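Local coordinates for macro domain-containing protein (Thermosipho africanus, PDB 7OMU), which belongs to the macro domain proteins, joining a DarT-family region to a macro domain whose pocket holds a bound adenosine-5-diphosphoribose, at residues 225-230 with 381-386; 239-244 with 349-354. The protein carries 1 engineered substitution. One frame throughout, in Å; residues are numbered along the deposited sequence.

Interaction 1. Residues 225-230 with 381-386; sequences QNLSLV and IPVQIY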
ATOM      1  N   GLN A 225      -8.599  17.850 -15.723  1.00105.75           N
ATOM      2  CA  GLN A 225      -7.461  18.339 -14.896  1.00109.96           C
ATOM      3  C   GLN A 225      -7.539  17.739 -13.483  1.00106.41           C
ATOM      4  O   GLN A 225      -6.470  17.463 -12.901  1.00109.56           O
ATOM      5  CB  GLN A 225      -7.476  19.869 -14.813  1.00118.14           C
ATOM      6  CG  GLN A 225      -6.693  20.557 -15.920  1.00125.16           C
ATOM      7  CD  GLN A 225      -5.226  20.683 -15.586  1.00130.21           C
ATOM      8  OE1 GLN A 225      -4.516  19.691 -15.423  1.00128.82           O
ATOM      9  NE2 GLN A 225      -4.748  21.917 -15.493  1.00134.06           N
ATOM     10  N   ASN A 226      -8.753  17.553 -12.956  1.00101.50           N
ATOM     11  CA  ASN A 226      -9.017  17.205 -11.535  1.00 98.60           C
ATOM     12  C   ASN A 226      -9.483  15.756 -11.394  1.00 95.75           C
ATOM     13  O   ASN A 226      -9.047  15.098 -10.430  1.00 91.80           O
ATOM     14  CB  ASN A 226     -10.064  18.135 -10.930  1.00 99.66           C
ATOM     15  CG  ASN A 226      -9.557  19.554 -10.823  1.00102.72           C
ATOM     16  OD1 ASN A 226      -8.361  19.794 -10.978  1.00104.05           O
ATOM     17  ND2 ASN A 226     -10.450  20.490 -10.549  1.00106.24           N
ATOM     18  N   LEU A 227     -10.360  15.300 -12.292  1.00 95.78           N
ATOM     19  CA  LEU A 227     -10.984  13.951 -12.231  1.00 91.71           C
ATOM     20  C   LEU A 227     -10.082  12.943 -12.946  1.00 89.42           C
ATOM     21  O   LEU A 227      -9.595  13.260 -14.047  1.00 89.13           O
ATOM     22  CB  LEU A 227     -12.371  14.002 -12.879  1.00 90.87           C
ATOM     23  CG  LEU A 227     -13.275  12.806 -12.595  1.00 87.38           C
ATOM     24  CD1 LEU A 227     -13.545  12.676 -11.104  1.00 87.32           C
ATOM     25  CD2 LEU A 227     -14.579  12.920 -13.369  1.00 85.95           C
ATOM     26  N   SER A 228      -9.856  11.784 -12.322  1.00 85.94           N
ATOM     27  CA  SER A 228      -9.195  10.615 -12.952  1.00 84.64           C
ATOM     28  C   SER A 228      -9.762   9.319 -12.363  1.00 82.03           C
ATOM     29  O   SER A 228     -10.213   9.325 -11.200  1.00 81.97           O
ATOM     30  CB  SER A 228      -7.685  10.692 -12.850  1.00 83.92           C
ATOM     31  OG  SER A 228      -7.257  10.733 -11.502  1.00 84.74           O
ATOM     32  N   LEU A 229      -9.794   8.271 -13.188  1.00 78.97           N
ATOM     33  CA  LEU A 229     -10.174   6.894 -12.804  1.00 77.78           C
ATOM     34  C   LEU A 229      -8.903   6.160 -12.392  1.00 77.84           C
ATOM     35  O   LEU A 229      -7.868   6.383 -13.037  1.00 80.29           O
ATOM     36  CB  LEU A 229     -10.834   6.209 -13.998  1.00 79.28           C
ATOM     37  CG  LEU A 229     -11.984   6.974 -14.646  1.00 81.83           C
ATOM     38  CD1 LEU A 229     -12.539   6.179 -15.813  1.00 83.62           C
ATOM     39  CD2 LEU A 229     -13.084   7.285 -13.638  1.00 81.91           C
ATOM     40  N   VAL A 230      -8.976   5.321 -11.361  1.00 75.88           N
ATOM     41  CA  VAL A 230      -7.777   4.685 -10.750  1.00 76.05           C
ATOM     42  C   VAL A 230      -8.082   3.215 -10.450  1.00 76.81           C
ATOM     43  O   VAL A 230      -9.023   2.961  -9.671  1.00 83.89           O
ATOM     44  CB  VAL A 230      -7.358   5.451  -9.481  1.00 77.91           C
ATOM     45  CG1 VAL A 230      -6.103   4.865  -8.861  1.00 78.59           C
ATOM     46  CG2 VAL A 230      -7.180   6.944  -9.737  1.00 79.01           C
ATOM     47  N   ILE A 381     -11.283  20.522  -7.143  1.00 99.52           N
ATOM     48  CA  ILE A 381     -10.208  19.881  -6.326  1.00 97.68           C
ATOM     49  C   ILE A 381      -9.836  18.553  -6.981  1.00 92.37           C
ATOM     50  O   ILE A 381     -10.619  18.019  -7.763  1.00 91.45           O
ATOM     51  CB  ILE A 381     -10.677  19.672  -4.872  1.00 99.58           C
ATOM     52  CG1 ILE A 381     -12.020  18.937  -4.800  1.00100.35           C
ATOM     53  CG2 ILE A 381     -10.718  20.995  -4.129  1.00101.06           C
ATOM     54  CD1 ILE A 381     -12.342  18.372  -3.438  1.00 99.43           C
ATOM     55  N   PRO A 382      -8.650  17.976  -6.683  1.00 87.80           N
ATOM     56  CA  PRO A 382      -8.306  16.638  -7.164  1.00 86.05           C
ATOM     57  C   PRO A 382      -9.358  15.609  -6.727  1.00 86.93           C
ATOM     58  O   PRO A 382      -9.755  15.633  -5.579  1.00 90.36           O
ATOM     59  CB  PRO A 382      -6.950  16.340  -6.512  1.00 84.72           C
ATOM     60  CG  PRO A 382      -6.376  17.703  -6.196  1.00 87.08           C
ATOM     61  CD  PRO A 382      -7.574  18.573  -5.880  1.00 88.09           C
ATOM     62  N   VAL A 383      -9.805  14.761  -7.655  1.00 86.37           N
ATOM     63  CA  VAL A 383     -10.828  13.705  -7.402  1.00 82.86           C
ATOM     64  C   VAL A 383     -10.378  12.419  -8.094  1.00 82.03           C
ATOM     65  O   VAL A 383     -10.097  12.461  -9.308  1.00 81.76           O
ATOM     66  CB  VAL A 383     -12.220  14.132  -7.895  1.00 83.40           C
ATOM     67  CG1 VAL A 383     -13.227  13.005  -7.750  1.00 84.51           C
ATOM     68  CG2 VAL A 383     -12.710  15.380  -7.182  1.00 84.83           C
ATOM     69  N   GLN A 384     -10.330  11.318  -7.344  1.00 80.55           N
ATOM     70  CA  GLN A 384     -10.010   9.969  -7.873  1.00 79.35           C
ATOM     71  C   GLN A 384     -11.226   9.059  -7.672  1.00 77.41           C
ATOM     72  O   GLN A 384     -11.551   8.746  -6.516  1.00 75.71           O
ATOM     73  CB  GLN A 384      -8.766   9.421  -7.179  1.00 79.68           C
ATOM     74  CG  GLN A 384      -7.529  10.261  -7.428  1.00 82.04           C
ATOM     75  CD  GLN A 384      -6.283   9.640  -6.852  1.00 84.61           C
ATOM     76  OE1 GLN A 384      -6.335   8.863  -5.901  1.00 85.34           O
ATOM     77  NE2 GLN A 384      -5.146   9.992  -7.428  1.00 88.00           N
ATOM     78  N   ILE A 385     -11.889   8.684  -8.764  1.00 77.05           N
ATOM     79  CA  ILE A 385     -12.915   7.605  -8.763  1.00 77.61           C
ATOM     80  C   ILE A 385     -12.154   6.286  -8.885  1.00 79.54           C
ATOM     81  O   ILE A 385     -11.440   6.097  -9.894  1.00 80.01           O
ATOM     82  CB  ILE A 385     -13.947   7.800  -9.888  1.00 78.59           C
ATOM     83  CG1 ILE A 385     -14.732   9.100  -9.702  1.00 80.86           C
ATOM     84  CG2 ILE A 385     -14.870   6.598  -9.974  1.00 78.92           C
ATOM     85  CD1 ILE A 385     -15.729   9.381 -10.804  1.00 82.92           C
ATOM     86  N   TYR A 386     -12.275   5.426  -7.873  1.00 80.92           N
ATOM     87  CA  TYR A 386     -11.539   4.142  -7.782  1.00 80.64           C
ATOM     88  C   TYR A 386     -12.411   3.041  -8.376  1.00 80.68           C
ATOM     89  O   TYR A 386     -13.440   2.680  -7.760  1.00 83.01           O
ATOM     90  CB  TYR A 386     -11.092   3.881  -6.344  1.00 82.70           C
ATOM     91  CG  TYR A 386      -9.732   4.459  -6.057  1.00 85.42           C
ATOM     92  CD1 TYR A 386      -9.575   5.791  -5.701  1.00 86.76           C
ATOM     93  CD2 TYR A 386      -8.594   3.687  -6.209  1.00 88.30           C
ATOM     94  CE1 TYR A 386      -8.322   6.332  -5.472  1.00 88.44           C
ATOM     95  CE2 TYR A 386      -7.334   4.210  -5.974  1.00 89.53           C
ATOM     96  CZ  TYR A 386      -7.197   5.538  -5.611  1.00 90.00           C
ATOM     97  OH  TYR A 386      -5.949   6.042  -5.396  1.00 92.17           O
TER

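Interaction 2. Residues 239-244 with 349-354; sequences MQTLTV and KSLAVP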
ATOM      1  N   MET A 239      -5.214  11.249  -1.219  1.00 93.35           N
ATOM      2  CA  MET A 239      -6.377  12.172  -1.174  1.00 92.11           C
ATOM      3  C   MET A 239      -6.696  12.466   0.297  1.00 87.80           C
ATOM      4  O   MET A 239      -6.489  11.577   1.149  1.00 85.58           O
ATOM      5  CB  MET A 239      -7.615  11.583  -1.860  1.00 93.30           C
ATOM      6  CG  MET A 239      -7.438  11.304  -3.346  1.00 95.21           C
ATOM      7  SD  MET A 239      -6.992  12.752  -4.345  1.00 96.70           S
ATOM      8  CE  MET A 239      -5.252  12.424  -4.610  1.00 96.58           C
ATOM      9  N   GLN A 240      -7.169  13.677   0.570  1.00 85.30           N
ATOM     10  CA  GLN A 240      -7.373  14.215   1.939  1.00 86.56           C
ATOM     11  C   GLN A 240      -8.650  13.612   2.543  1.00 84.55           C
ATOM     12  O   GLN A 240      -8.698  13.449   3.771  1.00 85.54           O
ATOM     13  CB  GLN A 240      -7.387  15.743   1.865  1.00 88.74           C
ATOM     14  CG  GLN A 240      -7.660  16.430   3.194  1.00 92.37           C
ATOM     15  CD  GLN A 240      -9.080  16.922   3.341  1.00 96.51           C
ATOM     16  OE1 GLN A 240      -9.969  16.614   2.546  1.00 96.01           O
ATOM     17  NE2 GLN A 240      -9.299  17.723   4.369  1.00100.42           N
ATOM     18  N   THR A 241      -9.647  13.297   1.716  1.00 82.76           N
ATOM     19  CA  THR A 241     -10.948  12.725   2.147  1.00 83.10           C
ATOM     20  C   THR A 241     -11.170  11.411   1.398  1.00 84.32           C
ATOM     21  O   THR A 241     -11.213  11.433   0.156  1.00 86.25           O
ATOM     22  CB  THR A 241     -12.092  13.721   1.916  1.00 84.65           C
ATOM     23  OG1 THR A 241     -11.871  14.859   2.752  1.00 86.33           O
ATOM     24  CG2 THR A 241     -13.458  13.136   2.209  1.00 84.23           C
ATOM     25  N   LEU A 242     -11.277  10.308   2.137  1.00 85.36           N
ATOM     26  CA  LEU A 242     -11.596   8.964   1.596  1.00 83.51           C
ATOM     27  C   LEU A 242     -13.080   8.699   1.847  1.00 81.70           C
ATOM     28  O   LEU A 242     -13.520   8.788   3.006  1.00 80.17           O
ATOM     29  CB  LEU A 242     -10.710   7.912   2.272  1.00 84.45           C
ATOM     30  CG  LEU A 242      -9.223   8.262   2.370  1.00 83.89           C
ATOM     31  CD1 LEU A 242      -8.435   7.085   2.929  1.00 83.48           C
ATOM     32  CD2 LEU A 242      -8.659   8.689   1.019  1.00 82.68           C
ATOM     33  N   THR A 243     -13.822   8.415   0.784  1.00 82.62           N
ATOM     34  CA  THR A 243     -15.269   8.113   0.832  1.00 84.10           C
ATOM     35  C   THR A 243     -15.435   6.613   1.072  1.00 84.71           C
ATOM     36  O   THR A 243     -14.613   5.836   0.576  1.00 86.80           O
ATOM     37  CB  THR A 243     -15.956   8.614  -0.439  1.00 84.61           C
ATOM     38  OG1 THR A 243     -15.432   9.915  -0.701  1.00 85.00           O
ATOM     39  CG2 THR A 243     -17.458   8.674  -0.309  1.00 86.30           C
ATOM     40  N   VAL A 244     -16.445   6.236   1.846  1.00 87.00           N
ATOM     41  CA  VAL A 244     -16.679   4.837   2.288  1.00 88.32           C
ATOM     42  C   VAL A 244     -18.166   4.551   2.105  1.00 89.81           C
ATOM     43  O   VAL A 244     -18.977   5.216   2.777  1.00 86.29           O
ATOM     44  CB  VAL A 244     -16.233   4.648   3.750  1.00 91.80           C
ATOM     45  CG1 VAL A 244     -16.571   3.259   4.274  1.00 95.29           C
ATOM     46  CG2 VAL A 244     -14.753   4.944   3.925  1.00 90.06           C
ATOM     47  N   LYS A 349     -10.061  19.188   0.656  1.00 96.21           N
ATOM     48  CA  LYS A 349      -8.950  19.644  -0.226  1.00 97.22           C
ATOM     49  C   LYS A 349      -8.852  18.732  -1.452  1.00 93.97           C
ATOM     50  O   LYS A 349      -8.550  19.250  -2.538  1.00 99.49           O
ATOM     51  CB  LYS A 349      -7.603  19.629   0.506  1.00 98.95           C
ATOM     52  CG  LYS A 349      -7.539  20.440   1.792  1.00102.90           C
ATOM     53  CD  LYS A 349      -7.767  21.912   1.599  1.00108.85           C
ATOM     54  CE  LYS A 349      -7.485  22.709   2.856  1.00112.59           C
ATOM     55  NZ  LYS A 349      -7.804  24.146   2.673  1.00115.92           N
ATOM     56  N   SER A 350      -9.051  17.427  -1.270  1.00 89.44           N
ATOM     57  CA  SER A 350      -8.985  16.399  -2.343  1.00 87.91           C
ATOM     58  C   SER A 350      -9.807  15.172  -1.926  1.00 85.40           C
ATOM     59  O   SER A 350      -9.999  14.967  -0.719  1.00 86.25           O
ATOM     60  CB  SER A 350      -7.556  16.044  -2.673  1.00 86.87           C
ATOM     61  OG  SER A 350      -6.864  15.552  -1.538  1.00 88.73           O
ATOM     62  N   LEU A 351     -10.284  14.393  -2.895  1.00 83.92           N
ATOM     63  CA  LEU A 351     -11.349  13.382  -2.679  1.00 83.04           C
ATOM     64  C   LEU A 351     -11.026  12.076  -3.423  1.00 81.61           C
ATOM     65  O   LEU A 351     -10.680  12.125  -4.620  1.00 82.02           O
ATOM     66  CB  LEU A 351     -12.669  13.992  -3.159  1.00 83.04           C
ATOM     67  CG  LEU A 351     -13.924  13.185  -2.848  1.00 83.13           C
ATOM     68  CD1 LEU A 351     -14.173  13.123  -1.351  1.00 83.87           C
ATOM     69  CD2 LEU A 351     -15.123  13.777  -3.561  1.00 84.11           C
ATOM     70  N   ALA A 352     -11.133  10.949  -2.723  1.00 79.20           N
ATOM     71  CA  ALA A 352     -11.176   9.590  -3.301  1.00 77.90           C
ATOM     72  C   ALA A 352     -12.555   8.993  -3.007  1.00 78.48           C
ATOM     73  O   ALA A 352     -12.879   8.813  -1.824  1.00 81.98           O
ATOM     74  CB  ALA A 352     -10.070   8.736  -2.728  1.00 76.14           C
ATOM     75  N   VAL A 353     -13.349   8.736  -4.044  1.00 78.38           N
ATOM     76  CA  VAL A 353     -14.634   7.987  -3.935  1.00 78.21           C
ATOM     77  C   VAL A 353     -14.433   6.633  -4.610  1.00 77.27           C
ATOM     78  O   VAL A 353     -13.833   6.555  -5.683  1.00 77.62           O
ATOM     79  CB  VAL A 353     -15.819   8.766  -4.542  1.00 79.56           C
ATOM     80  CG1 VAL A 353     -15.948  10.165  -3.958  1.00 80.11           C
ATOM     81  CG2 VAL A 353     -15.730   8.858  -6.052  1.00 82.84           C
ATOM     82  N   PRO A 354     -14.904   5.523  -3.999  1.00 77.42           N
ATOM     83  CA  PRO A 354     -14.941   4.233  -4.678  1.00 77.00           C
ATOM     84  C   PRO A 354     -16.158   4.197  -5.602  1.00 78.39           C
ATOM     85  O   PRO A 354     -17.071   4.957  -5.375  1.00 81.75           O
ATOM     86  CB  PRO A 354     -15.091   3.241  -3.522  1.00 76.44           C
ATOM     87  CG  PRO A 354     -15.909   4.001  -2.510  1.00 77.03           C
ATOM     88  CD  PRO A 354     -15.448   5.440  -2.635  1.00 78.18           C
TER

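Interaction 1. Residues 225-230 with 381-386
Val383 N reaches Asn226 O at 2.9 Å, and this nearly straight bond, 169° at the hydrogen, starts the parallel pairing of two strands in the central mixed sheet of the macro domain. The donor stands well above the carbonyl plane of Asn226, which is still in the loop ahead of strand 227-230. From there the bonds run back and forth: Ser228 N gives to Val383 O, Ile385 N to Ser228 O at 3.0 Å, and Val230 N to Ile385 O. The strands diverge by 29° from exact alignment.

On one face, Leu227, Leu229, Val383 and Ile385 bring aliphatic carbons together. Leu227 CD1 lies against Val383 CG1 at 3.4 Å and, less closely, against Ile385 CD1. Leu229 and Ile385 lie side by side, CD2 of Leu229 on CB of Ile385, 3.9 Å away. Helix 365-376 covers Ile385 on this face.

The other face carries Ser228, Val230, Gln384 and Tyr386. Val230 CB sits over one face of the Tyr386 ring, 3.8 Å from its centroid, in a CH-pi contact, and CG1 lies towards the CE2 and CZ side. CG2 meets Gln384 CB. Tyr386 OH donates to Gln384 OE1 at 2.9 Å, which ties the ring tip to the same strand. Ser228 OG is bonded to Glu220 of the neighbouring strand.

Tyr386 touches the bound adenosine-5-diphosphoribose, so the aliphatic cover from Val230 and the hydroxyl tether to Gln384 together should steady a ring that lines the pocket.

Interaction 2. Residues 239-244 with 349-354
Gln240 reaches across to Ser350 with its CB and to Lys349 with its amide end. CB lies 3.4 Å from Ser350 OG. CG, anti to the backbone N (chi1 177°), passes Lys349 CB at a looser 4.2 Å, and the two side chains cross at a slant. CD nears Lys349 N, and OE1 takes a weak hydrogen bond from that amide at 3.2 Å. OE1 also accepts from Thr241 OG1, which stands above the plane of the amide, while NE2 is bonded to Gln311. Ser350 answers from the other segment: its OG accepts from Gln240 N at 2.8 Å.

Beyond this loop pair the strands run parallel, 16° apart, inside the macro domain's central mixed sheet. Thr241 N gives to Ser350 O, and Ala352 N to Thr241 O at 2.9 Å, almost straight at 172°. Ala352 O is gripped twice, by Thr243 N at 2.8 Å and by Thr243 OG1 at 3.0 Å, the hydroxyl coming from above the carbonyl plane.

Around these bonds the packing is mostly apolar. Met239 CG and Leu242 CD2 both meet Ala352 CB, Thr241 CG2 meets Leu351 CD1, and Thr243 brings OG1 beside Val353 CG1. Leu351 and Val353 also reach helix 365-376.

Pro354 touches the bound adenosine-5-diphosphoribose; two residues earlier, Ala352 O has both a backbone and a hydroxyl donor, consistent with a fixed strand end there.

Both interactions belong to one mixed sheet, their centres about 9 Å apart, and each joins strands in parallel. Across the sheet the order is 227-231, 383-386, 351-354, 241-246, so interaction 1 and interaction 2 flank the pairing of the two inner strands, where Gln384 N lies 2.9 Å from Leu351 O in a probable hydrogen bond. Along the chain, 227-231 is followed directly by 241-246, and interaction 2 is nested within the loop closed by interaction 1. Helix 365-376, between strands 351-354 and 383-386, packs on side chains from both. Four strands of the macro domain core are thus locked together beside the adenosine-5-diphosphoribose, which Pro354 and Tyr386 both touch.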